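Local atomic coordinates of putative phosphatase (Bacteroides thetaiotaomicron, PDB entry 3KYA), a protein that is of unknown function but binds zinc ions and is named a putative phosphatase, with a TIG domain followed by a beta-propeller. Residues 248-252 against 311-315; 301-306 against 345-349; 320-324 against 336-341. All coordinates share one frame. Numbering follows the deposited sequence.

Contact 1 of 3, residues 248-252 against 311-315; sequences QCNGA and WEFQI. With EDO (1,2-ethanediol), chain B.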
# COMPACT_ATOMS: atom_id res chain seq x y z
N GLN A 248 18.46 33.58 13.39
CA GLN A 248 18.17 32.60 12.34
C GLN A 248 17.16 31.51 12.71
O GLN A 248 17.37 30.32 12.42
CB GLN A 248 19.50 31.97 11.90
CG GLN A 248 20.49 32.98 11.38
CD GLN A 248 21.80 32.35 10.98
OE1 GLN A 248 22.46 31.69 11.79
NE2 GLN A 248 22.19 32.55 9.74
N CYS A 249 16.08 31.91 13.36
CA CYS A 249 15.02 30.97 13.72
C CYS A 249 14.19 30.64 12.47
O CYS A 249 13.90 31.52 11.66
CB CYS A 249 14.14 31.55 14.81
SG CYS A 249 12.91 30.43 15.44
N ASN A 250 13.80 29.37 12.31
CA ASN A 250 13.00 28.94 11.17
C ASN A 250 11.59 28.48 11.59
O ASN A 250 10.79 28.10 10.75
CB ASN A 250 13.67 27.79 10.41
CG ASN A 250 15.16 28.05 10.13
OD1 ASN A 250 15.99 27.18 10.40
ND2 ASN A 250 15.49 29.25 9.63
N GLY A 251 11.31 28.48 12.89
CA GLY A 251 10.00 28.06 13.38
C GLY A 251 9.96 27.81 14.87
O GLY A 251 11.01 27.58 15.50
N ALA A 252 8.75 27.87 15.43
CA ALA A 252 8.50 27.61 16.85
C ALA A 252 7.21 26.80 16.97
O ALA A 252 6.21 27.11 16.32
CB ALA A 252 8.41 28.92 17.63
N TRP A 311 21.36 24.36 9.08
CA TRP A 311 20.31 23.37 8.94
C TRP A 311 18.97 24.08 9.14
O TRP A 311 18.67 24.54 10.24
CB TRP A 311 20.50 22.26 9.98
CG TRP A 311 20.55 20.87 9.36
CD1 TRP A 311 19.67 19.84 9.56
CD2 TRP A 311 21.53 20.39 8.43
NE1 TRP A 311 20.07 18.74 8.82
CE2 TRP A 311 21.19 19.06 8.11
CE3 TRP A 311 22.66 20.97 7.83
CZ2 TRP A 311 21.95 18.29 7.22
CZ3 TRP A 311 23.42 20.20 6.95
CH2 TRP A 311 23.06 18.88 6.66
N GLU A 312 18.20 24.21 8.06
CA GLU A 312 16.91 24.91 8.10
C GLU A 312 15.79 23.92 8.34
O GLU A 312 15.55 23.06 7.48
CB GLU A 312 16.69 25.63 6.78
CG GLU A 312 15.46 26.54 6.79
CD GLU A 312 15.15 27.15 5.44
OE1 GLU A 312 15.85 26.85 4.44
OE2 GLU A 312 14.19 27.94 5.37
N PHE A 313 15.07 24.05 9.45
CA PHE A 313 14.02 23.07 9.75
C PHE A 313 12.91 23.53 10.67
O PHE A 313 13.08 24.47 11.44
CB PHE A 313 14.63 21.77 10.34
CG PHE A 313 15.24 21.94 11.72
CD1 PHE A 313 16.57 22.35 11.87
CD2 PHE A 313 14.50 21.66 12.86
CE1 PHE A 313 17.13 22.49 13.14
CE2 PHE A 313 15.06 21.80 14.14
CZ PHE A 313 16.38 22.23 14.27
N GLN A 314 11.78 22.82 10.58
CA GLN A 314 10.64 23.03 11.44
C GLN A 314 10.29 21.74 12.18
O GLN A 314 10.71 20.64 11.78
CB GLN A 314 9.43 23.57 10.66
CG GLN A 314 9.71 24.94 10.10
CD GLN A 314 8.49 25.62 9.55
OE1 GLN A 314 7.61 25.00 8.94
NE2 GLN A 314 8.42 26.94 9.77
N ILE A 315 9.55 21.90 13.28
CA ILE A 315 9.19 20.81 14.18
C ILE A 315 7.69 20.55 14.13
O ILE A 315 6.88 21.47 14.36
CB ILE A 315 9.60 21.17 15.63
CG1 ILE A 315 11.10 21.54 15.69
CG2 ILE A 315 9.29 20.04 16.60
CD1 ILE A 315 11.53 22.14 17.04
C1 EDO B . 17.84 30.48 6.69
O1 EDO B . 16.59 31.13 6.41
C2 EDO B . 18.60 31.25 7.77
O2 EDO B . 18.05 31.00 9.06
O HOH W 1 11.92 25.14 13.95
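Only two direct hydrogen bonds join 248-252 to 311-315, and both involve N250, once through its backbone and once through its side chain. Q314 NE2 donates to N250 O at 2.8 Å with an N-H...O angle of 163°. The second bond is weak: F313 N lies 3.4 Å from N250 OD1, at 148°. Within the loop, G251 N also donates to C249 SG at 3.6 Å.

Water extends this polar set. Water 1 sits 3.0 Å from G251 O and 2.8 Å from F313 O, spanning a gap where the two backbones do not bond directly. N250 ND2 donates at 3.2 Å to O2 of a 1,2-ethanediol, probably from the crystallisation liquor, which D212 and R187 also bind.

Packing is modest, 217 Å² in all, and N250 supplies the largest share: its CG lies 3.7 Å from CG of E312. G251 adopts phi/psi of 166/158, and a CB there would fall 3.1 Å from Q314 NE2, so the bare backbone leaves room for the amide. F313 turns away, against N264 and I306.

Four-stranded antiparallel sheets follow one another here as blades of a beta-propeller. The contact joins the loop entering strand 252-254, first of its blade, to strand 313-317, first of the next. The neighbouring blade 188-246 adds R189, which forms a salt bridge with E312, while R143 donates to Q314 OE1.

With five of the six touching residues buried, the chemistry implies that these blades meet at this point through amides, carbonyls and a bridging water, with little hydrophobic contact between the two segments themselves.

Contact 2 of 3, residues 301-306 against 345-349; sequences KQLFTI and EFITP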
# COMPACT_ATOMS: atom_id res chain seq x y z
N LYS A 301 16.56 26.25 27.35
CA LYS A 301 17.42 25.06 27.36
C LYS A 301 17.74 24.51 25.97
O LYS A 301 16.83 24.17 25.22
CB LYS A 301 16.77 23.98 28.23
CG LYS A 301 17.65 22.78 28.50
CD LYS A 301 17.02 21.75 29.45
CE LYS A 301 17.89 20.48 29.49
NZ LYS A 301 17.45 19.46 30.50
N GLN A 302 19.03 24.41 25.65
CA GLN A 302 19.48 23.84 24.36
C GLN A 302 19.60 22.33 24.52
O GLN A 302 20.52 21.84 25.15
CB GLN A 302 20.81 24.46 23.90
CG GLN A 302 21.35 23.87 22.58
CD GLN A 302 22.57 24.59 22.04
OE1 GLN A 302 22.70 25.82 22.16
NE2 GLN A 302 23.46 23.85 21.40
N LEU A 303 18.66 21.58 23.93
CA LEU A 303 18.63 20.13 24.08
C LEU A 303 19.70 19.41 23.28
O LEU A 303 20.30 18.44 23.76
CB LEU A 303 17.26 19.58 23.68
CG LEU A 303 16.03 20.12 24.42
CD1 LEU A 303 14.76 19.39 23.98
CD2 LEU A 303 16.21 19.99 25.92
N PHE A 304 19.92 19.88 22.06
CA PHE A 304 20.85 19.29 21.12
C PHE A 304 20.91 20.10 19.83
O PHE A 304 20.15 21.09 19.67
CB PHE A 304 20.43 17.84 20.78
CG PHE A 304 18.93 17.67 20.60
CD1 PHE A 304 18.28 18.17 19.48
CD2 PHE A 304 18.18 16.99 21.54
CE1 PHE A 304 16.90 18.01 19.31
CE2 PHE A 304 16.80 16.83 21.39
CZ PHE A 304 16.16 17.34 20.27
N THR A 305 21.83 19.71 18.96
CA THR A 305 21.93 20.19 17.59
C THR A 305 21.49 18.96 16.81
O THR A 305 21.96 17.85 17.11
CB THR A 305 23.34 20.65 17.23
OG1 THR A 305 24.29 19.64 17.60
CG2 THR A 305 23.69 21.94 17.97
N ILE A 306 20.62 19.09 15.81
CA ILE A 306 20.11 17.89 15.13
C ILE A 306 21.05 17.23 14.11
O ILE A 306 20.96 16.04 13.89
CB ILE A 306 18.70 18.11 14.50
CG1 ILE A 306 18.75 18.96 13.22
CG2 ILE A 306 17.75 18.71 15.57
CD1 ILE A 306 17.36 19.14 12.53
N GLU A 345 10.83 16.31 27.60
CA GLU A 345 11.73 16.82 26.57
C GLU A 345 11.86 15.82 25.44
O GLU A 345 11.76 14.61 25.66
CB GLU A 345 13.16 16.96 27.13
CG GLU A 345 13.34 17.91 28.29
CD GLU A 345 14.77 17.94 28.81
OE1 GLU A 345 15.60 17.12 28.36
OE2 GLU A 345 15.05 18.78 29.68
N PHE A 346 12.13 16.32 24.24
CA PHE A 346 12.48 15.47 23.12
C PHE A 346 13.93 15.01 23.29
O PHE A 346 14.73 15.69 23.95
CB PHE A 346 12.29 16.21 21.81
CG PHE A 346 10.86 16.35 21.42
CD1 PHE A 346 10.16 15.26 20.95
CD2 PHE A 346 10.20 17.58 21.56
CE1 PHE A 346 8.82 15.37 20.61
CE2 PHE A 346 8.87 17.69 21.22
CZ PHE A 346 8.18 16.59 20.75
N ILE A 347 14.27 13.87 22.70
CA ILE A 347 15.64 13.33 22.76
C ILE A 347 16.27 13.38 21.36
O ILE A 347 15.57 13.52 20.36
CB ILE A 347 15.69 11.90 23.37
CG1 ILE A 347 15.09 10.84 22.46
CG2 ILE A 347 14.97 11.84 24.71
CD1 ILE A 347 15.20 9.45 23.06
N THR A 348 17.60 13.26 21.32
CA THR A 348 18.36 13.32 20.08
C THR A 348 17.64 12.59 18.94
O THR A 348 17.33 11.41 19.07
CB THR A 348 19.77 12.74 20.27
OG1 THR A 348 20.44 13.48 21.29
CG2 THR A 348 20.56 12.83 18.99
N PRO A 349 17.37 13.30 17.83
CA PRO A 349 16.65 12.68 16.71
C PRO A 349 17.53 11.81 15.81
O PRO A 349 18.76 11.81 15.92
CB PRO A 349 16.15 13.90 15.92
CG PRO A 349 17.21 14.92 16.14
CD PRO A 349 17.61 14.73 17.60
O HOH W 2 18.12 17.21 29.04
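L303 and F304 are consecutive strand residues, yet both direct their CA-to-CB bonds toward 345-349. The cause lies in the backbone: L303 has phi/psi of -75/-41, a local break in the extended path, before F304 returns to -178/174. L303 (m, t) brings CD1 to 3.7 Å from F346 O. F304, at chi1 of 41°, presents one ring face to P349 CD (4.0 Å from the ring centroid, 18° off its normal) and T348 CA (4.3 Å, 24°), two CH-pi contacts, while F346 O approaches the ring edge, 3.5 Å from CE2.

The segments run 16° apart but share no backbone hydrogen bond, with nearest CA atoms 6.5 to 7.5 Å apart; they belong to the fourth strands of two successive propeller blades, and side chains of 301-306 pack on both the backbone and the side chains of 345-349. F346 (chi1 m) leads its ring away, to meet Y339 and Y262 edge-to-face.

K301 is fully extended, all four chi angles t, which carries NZ to 2.6 Å from E345 OE2 in a salt bridge. E345 (m, t) reaches across to meet it, and water 2 joins K301 NZ (2.8 Å) to E345 OE1 (2.6 Å). I306, chi1 p, touches P349 through CG2 to CG at 3.9 Å. I347 and T348 pack on Y68 and Y66 of the second subunit.

Contact 3 of 3, residues 320-324 against 336-341; sequences TGKYA and RSDYDE. With ZN (zinc ion), chain C; EDO (1,2-ethanediol), chain I.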
# COMPACT_ATOMS: atom_id res chain seq x y z
N THR A 320 -0.41 13.03 20.09
CA THR A 320 -0.25 12.44 21.42
C THR A 320 0.91 13.09 22.17
O THR A 320 1.06 12.88 23.36
CB THR A 320 0.05 10.93 21.35
OG1 THR A 320 1.29 10.73 20.66
CG2 THR A 320 -1.08 10.15 20.64
N GLY A 321 1.76 13.83 21.45
CA GLY A 321 2.95 14.46 22.01
C GLY A 321 4.09 13.47 22.26
O GLY A 321 5.11 13.84 22.82
N LYS A 322 3.94 12.24 21.81
CA LYS A 322 4.93 11.19 22.11
C LYS A 322 6.16 11.17 21.18
O LYS A 322 7.16 10.49 21.47
CB LYS A 322 4.23 9.83 22.15
CG LYS A 322 3.21 9.75 23.28
CD LYS A 322 2.65 8.35 23.52
CE LYS A 322 1.58 8.39 24.62
NZ LYS A 322 1.00 7.05 24.95
N TYR A 323 6.06 11.86 20.06
CA TYR A 323 7.17 12.02 19.13
C TYR A 323 6.94 13.19 18.19
O TYR A 323 5.85 13.78 18.18
CB TYR A 323 7.46 10.74 18.34
CG TYR A 323 6.42 10.26 17.37
CD1 TYR A 323 6.46 10.64 16.03
CD2 TYR A 323 5.45 9.34 17.75
CE1 TYR A 323 5.54 10.14 15.11
CE2 TYR A 323 4.51 8.84 16.84
CZ TYR A 323 4.56 9.25 15.52
OH TYR A 323 3.66 8.74 14.61
N ALA A 324 7.98 13.55 17.45
CA ALA A 324 7.96 14.65 16.49
C ALA A 324 8.80 14.34 15.27
O ALA A 324 9.74 13.54 15.33
CB ALA A 324 8.47 15.92 17.14
N ARG A 336 13.24 11.97 13.06
CA ARG A 336 12.24 11.64 14.06
C ARG A 336 12.87 11.73 15.44
O ARG A 336 14.00 11.28 15.64
CB ARG A 336 11.68 10.25 13.84
CG ARG A 336 10.52 9.84 14.77
CD ARG A 336 10.07 8.42 14.40
NE ARG A 336 8.89 7.93 15.12
CZ ARG A 336 8.90 7.55 16.40
NH1 ARG A 336 10.00 7.66 17.12
NH2 ARG A 336 7.80 7.09 16.97
N SER A 337 12.12 12.29 16.38
CA SER A 337 12.56 12.42 17.75
C SER A 337 11.50 11.88 18.73
O SER A 337 10.33 12.27 18.65
CB SER A 337 12.86 13.90 18.02
OG SER A 337 13.20 14.15 19.36
N ASP A 338 11.91 10.99 19.64
CA ASP A 338 11.01 10.48 20.68
C ASP A 338 10.93 11.46 21.87
O ASP A 338 11.88 12.18 22.15
CB ASP A 338 11.47 9.10 21.17
CG ASP A 338 11.22 8.02 20.15
OD1 ASP A 338 10.03 7.74 19.87
OD2 ASP A 338 12.20 7.44 19.63
N TYR A 339 9.78 11.48 22.53
CA TYR A 339 9.55 12.38 23.67
C TYR A 339 9.61 11.64 24.99
O TYR A 339 8.86 10.70 25.20
CB TYR A 339 8.18 13.03 23.53
CG TYR A 339 7.88 14.15 24.51
CD1 TYR A 339 8.42 15.42 24.30
CD2 TYR A 339 7.02 13.97 25.59
CE1 TYR A 339 8.11 16.50 25.17
CE2 TYR A 339 6.71 15.03 26.46
CZ TYR A 339 7.26 16.29 26.24
OH TYR A 339 6.96 17.35 27.07
N ASP A 340 10.52 12.05 25.87
CA ASP A 340 10.62 11.44 27.20
C ASP A 340 9.53 12.09 28.04
O ASP A 340 9.62 13.27 28.38
CB ASP A 340 12.00 11.67 27.82
CG ASP A 340 12.14 11.03 29.19
OD1 ASP A 340 11.15 11.00 29.95
OD2 ASP A 340 13.26 10.55 29.54
N GLU A 341 8.51 11.31 28.38
CA GLU A 341 7.35 11.82 29.11
C GLU A 341 7.59 12.19 30.57
O GLU A 341 6.79 12.92 31.15
CB GLU A 341 6.18 10.83 29.00
CG GLU A 341 5.65 10.78 27.58
CD GLU A 341 4.26 10.19 27.48
OE1 GLU A 341 4.05 9.05 27.95
OE2 GLU A 341 3.39 10.86 26.89
ZN ZN C . 13.20 9.48 31.28
C1 EDO I . 10.69 3.47 18.68
O1 EDO I . 10.25 4.23 19.80
C2 EDO I . 11.02 4.41 17.53
O2 EDO I . 11.93 5.43 17.94
O HOH W 3 3.18 13.67 25.39
O HOH W 4 8.18 8.10 21.65
O HOH W 5 15.06 8.57 31.11
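The backbones pair antiparallel. A324 and S337 form a hydrogen-bonded pair, A324 N to S337 O and S337 N to A324 O both 2.9 Å, with A324 CA and S337 CA 5.3 Å apart; Y323 and D338 form the non-hydrogen-bonded pair, Y323 CA lying 4.4 Å from D338 CA. Y339 N donates to K322 O at 3.0 Å. Before the strand, T320 OG1 accepts from K322 N at 3.3 Å, an ST turn, and G321 takes a positive phi of 75°.

These segments are the open end of the beta hairpin formed by strands 323-328 and 333-340, the two middle strands of a four-stranded propeller blade.

On the face of Y323 and D338, the R336 guanidinium lies flat on the Y323 ring, centres 4.0 Å apart and planes at 23°, a cation-pi stack. R336 NH1 also forms a salt bridge with D338 OD1 at 2.8 Å, and water 4 donates to D338 OD1 and K322 O, both at 2.6 Å. D338 OD2 bonds Y68 of the second subunit, and Y323 OH bonds E389. A324 and S337 occupy the other face, where S337 OG bonds I347 O. Y339 stacks on H255 and reaches E260. At the strand end D340 turns away, its OD2 binding a zinc ion at 2.0 Å, with water 5 at 2.1 Å from the metal.

Overall arrangement
Contact 3 lies within a single blade, whereas contacts 1 and 2 join that blade to the one before it: contact 1 through the loop leading into the earlier blade's first strand and the start of the next blade's first strand, contact 2 through the fourth strands. Their chemistry differs accordingly: continuous main-chain pairing in contact 3, amides and water in contact 1, and aromatic packing with a salt bridge in contact 2. Contact 1 is buried and meets no other chain; contact 2 is only partly buried; contact 3 is largely buried but has exposed margins. Both 2 and 3 reach the second subunit. F313 and W311 of contact 1 pack on I306 of contact 2, and I315 on A324 of contact 3.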